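Local coordinates for arabinogalactan endo-1,4-beta-galactosidase (Ignisphaera aggregans, PDB 7OSK), which probably hydrolyses beta-1,4-galactan chains internally, its family 53 glycoside hydrolase domain carrying a bound calcium ion, at residues L93-D98 / I133-S138. Numbering follows the deposited sequence.
Sequences LRVWND and IDFHYS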
loop_
_atom_site.group_PDB
_atom_site.type_symbol
_atom_site.label_atom_id
_atom_site.label_comp_id
_atom_site.label_asym_id
_atom_site.label_seq_id
_atom_site.Cartn_x
_atom_site.Cartn_y
_atom_site.Cartn_z
ATOM N N LEU A 93 -5.010 2.422 -2.376
ATOM C CA LEU A 93 -4.649 3.659 -3.064
ATOM C C LEU A 93 -4.073 4.675 -2.090
ATOM O O LEU A 93 -4.656 4.935 -1.039
ATOM C CB LEU A 93 -5.869 4.259 -3.769
ATOM C CG LEU A 93 -6.528 3.428 -4.871
ATOM C CD1 LEU A 93 -7.841 4.065 -5.285
ATOM C CD2 LEU A 93 -5.601 3.279 -6.067
ATOM N N ARG A 94 -2.927 5.247 -2.445
ATOM C CA ARG A 94 -2.354 6.340 -1.670
ATOM C C ARG A 94 -2.955 7.657 -2.140
ATOM O O ARG A 94 -3.378 7.776 -3.289
ATOM C CB ARG A 94 -0.828 6.371 -1.799
ATOM C CG ARG A 94 -0.318 6.538 -3.219
ATOM C CD ARG A 94 1.194 6.700 -3.251
ATOM N NE ARG A 94 1.714 6.712 -4.617
ATOM C CZ ARG A 94 2.015 5.623 -5.320
ATOM N NH1 ARG A 94 1.848 4.416 -4.794
ATOM N NH2 ARG A 94 2.482 5.741 -6.554
ATOM N N VAL A 95 -2.993 8.640 -1.245
ATOM C CA VAL A 95 -3.536 9.955 -1.565
ATOM C C VAL A 95 -2.616 11.054 -1.041
ATOM O O VAL A 95 -2.396 11.174 0.166
ATOM C CB VAL A 95 -4.957 10.145 -0.973
ATOM C CG1 VAL A 95 -5.464 11.562 -1.219
ATOM C CG2 VAL A 95 -5.923 9.131 -1.563
ATOM N N TRP A 96 -2.081 11.847 -1.965
ATOM C CA TRP A 96 -1.285 13.018 -1.621
ATOM C C TRP A 96 -2.180 14.249 -1.655
ATOM O O TRP A 96 -3.102 14.332 -2.468
ATOM C CB TRP A 96 -0.107 13.178 -2.584
ATOM C CG TRP A 96 0.912 12.078 -2.479
ATOM C CD1 TRP A 96 1.363 11.485 -1.334
ATOM C CD2 TRP A 96 1.597 11.435 -3.558
ATOM N NE1 TRP A 96 2.289 10.517 -1.636
ATOM C CE2 TRP A 96 2.452 10.468 -2.995
ATOM C CE3 TRP A 96 1.573 11.585 -4.947
ATOM C CZ2 TRP A 96 3.271 9.652 -3.771
ATOM C CZ3 TRP A 96 2.392 10.773 -5.717
ATOM C CH2 TRP A 96 3.226 9.819 -5.127
ATOM N N ASN A 97 -1.914 15.202 -0.767
ATOM C CA ASN A 97 -2.765 16.376 -0.634
ATOM C C ASN A 97 -2.717 17.262 -1.872
ATOM O O ASN A 97 -3.755 17.610 -2.435
ATOM C CB ASN A 97 -2.362 17.184 0.600
ATOM C CG ASN A 97 -2.581 16.421 1.894
ATOM O OD1 ASN A 97 -2.472 15.195 1.935
ATOM N ND2 ASN A 97 -2.900 17.145 2.958
ATOM N N ASP A 98 -1.507 17.619 -2.289
ATOM C CA ASP A 98 -1.310 18.478 -3.450
ATOM C C ASP A 98 0.009 18.150 -4.144
ATOM O O ASP A 98 1.003 18.850 -3.953
ATOM C CB ASP A 98 -1.334 19.952 -3.035
ATOM C CG ASP A 98 -1.166 20.892 -4.211
ATOM O OD1 ASP A 98 -1.650 20.564 -5.313
ATOM O OD2 ASP A 98 -0.548 21.961 -4.033
ATOM N N ILE A 133 -7.616 3.285 1.704
ATOM C CA ILE A 133 -7.011 4.559 1.335
ATOM C C ILE A 133 -5.876 4.897 2.284
ATOM O O ILE A 133 -6.027 4.841 3.506
ATOM C CB ILE A 133 -8.041 5.705 1.327
ATOM C CG1 ILE A 133 -9.005 5.532 0.151
ATOM C CG2 ILE A 133 -7.345 7.069 1.249
ATOM C CD1 ILE A 133 -8.358 5.620 -1.224
ATOM N N ASP A 134 -4.746 5.265 1.690
ATOM C CA ASP A 134 -3.522 5.547 2.419
ATOM C C ASP A 134 -3.170 7.030 2.333
ATOM O O ASP A 134 -2.452 7.457 1.431
ATOM C CB ASP A 134 -2.386 4.682 1.866
ATOM C CG ASP A 134 -1.021 5.085 2.394
ATOM O OD1 ASP A 134 -0.935 5.553 3.546
ATOM O OD2 ASP A 134 -0.027 4.927 1.655
ATOM N N PHE A 135 -3.695 7.813 3.268
ATOM C CA PHE A 135 -3.372 9.234 3.341
ATOM C C PHE A 135 -1.941 9.439 3.830
ATOM O O PHE A 135 -1.664 9.315 5.021
ATOM C CB PHE A 135 -4.345 9.967 4.270
ATOM C CG PHE A 135 -5.773 9.934 3.806
ATOM C CD1 PHE A 135 -6.167 10.644 2.685
ATOM C CD2 PHE A 135 -6.724 9.205 4.500
ATOM C CE1 PHE A 135 -7.479 10.620 2.262
ATOM C CE2 PHE A 135 -8.038 9.178 4.079
ATOM C CZ PHE A 135 -8.415 9.888 2.959
ATOM N N HIS A 136 -1.036 9.756 2.911
ATOM C CA HIS A 136 0.356 10.000 3.271
ATOM C C HIS A 136 0.493 11.249 4.137
ATOM O O HIS A 136 1.488 11.410 4.843
ATOM C CB HIS A 136 1.222 10.137 2.014
ATOM C CG HIS A 136 1.504 8.835 1.331
ATOM N ND1 HIS A 136 2.741 8.517 0.815
ATOM C CD2 HIS A 136 0.708 7.769 1.082
ATOM C CE1 HIS A 136 2.695 7.309 0.278
ATOM N NE2 HIS A 136 1.472 6.834 0.426
ATOM N N TYR A 137 -0.519 12.113 4.096
ATOM C CA TYR A 137 -0.467 13.410 4.766
ATOM C C TYR A 137 0.815 14.140 4.369
ATOM O O TYR A 137 1.536 14.683 5.203
ATOM C CB TYR A 137 -0.573 13.243 6.284
ATOM C CG TYR A 137 -1.945 12.776 6.723
ATOM C CD1 TYR A 137 -3.032 13.643 6.699
ATOM C CD2 TYR A 137 -2.156 11.473 7.151
ATOM C CE1 TYR A 137 -4.291 13.225 7.090
ATOM C CE2 TYR A 137 -3.413 11.046 7.545
ATOM C CZ TYR A 137 -4.476 11.925 7.513
ATOM O OH TYR A 137 -5.725 11.503 7.904
ATOM N N SER A 138 1.074 14.128 3.067
ATOM C CA SER A 138 2.209 14.807 2.462
ATOM C C SER A 138 1.815 15.141 1.031
ATOM O O SER A 138 0.861 14.566 0.507
ATOM C CB SER A 138 3.458 13.925 2.500
ATOM O OG SER A 138 4.552 14.555 1.854
HETATM O O HOH W 1 -2.746 12.648 2.256
#
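The carbonyl oxygen of V95 receives both a water and a backbone N-H: the water donates to V95 O at 2.6 Å, and H136 N reaches the same V95 O in a weak bond of 3.4 Å. That water also donates to N97 OD1 and accepts from Y137 N, so it bridges the two loops that continue from neighbouring parallel strands of the (beta/alpha)8 barrel. The site is a worked example of the beta-alpha-beta unit, in which strands 90-95 and 130-135 are joined through helix 114-126. Inside the sheet D134 N donates to L93 O at 2.8 Å and V95 N to D134 O, the latter from well above the carbonyl plane. Past it, N97 N donates a hydrogen bond to S138 O. V95, L93, I133 and F135 share the face turned to the surrounding helices; V95 CB lies 3.9 Å from F135 CD1, while V95 CG2 meets I133 CG2. On the other face, the side chains of R94 and D134 start toward the barrel interior, with H136 near the strand ends. R94 CG sits between the backbone N and carbonyl carbon (chi1 59°), and the extended chain carries its CD past the imidazole to a guanidinium that pairs with E58. W96 brings its indole edge to a face of H136, the planes 88° apart. An alanine in place of H136 would probably leave the W96 edge without its aromatic face and open a gap beside the aliphatic part of R94. Where the two rings come closest, W96 NE1 stands 3.2 Å from H136 ND1.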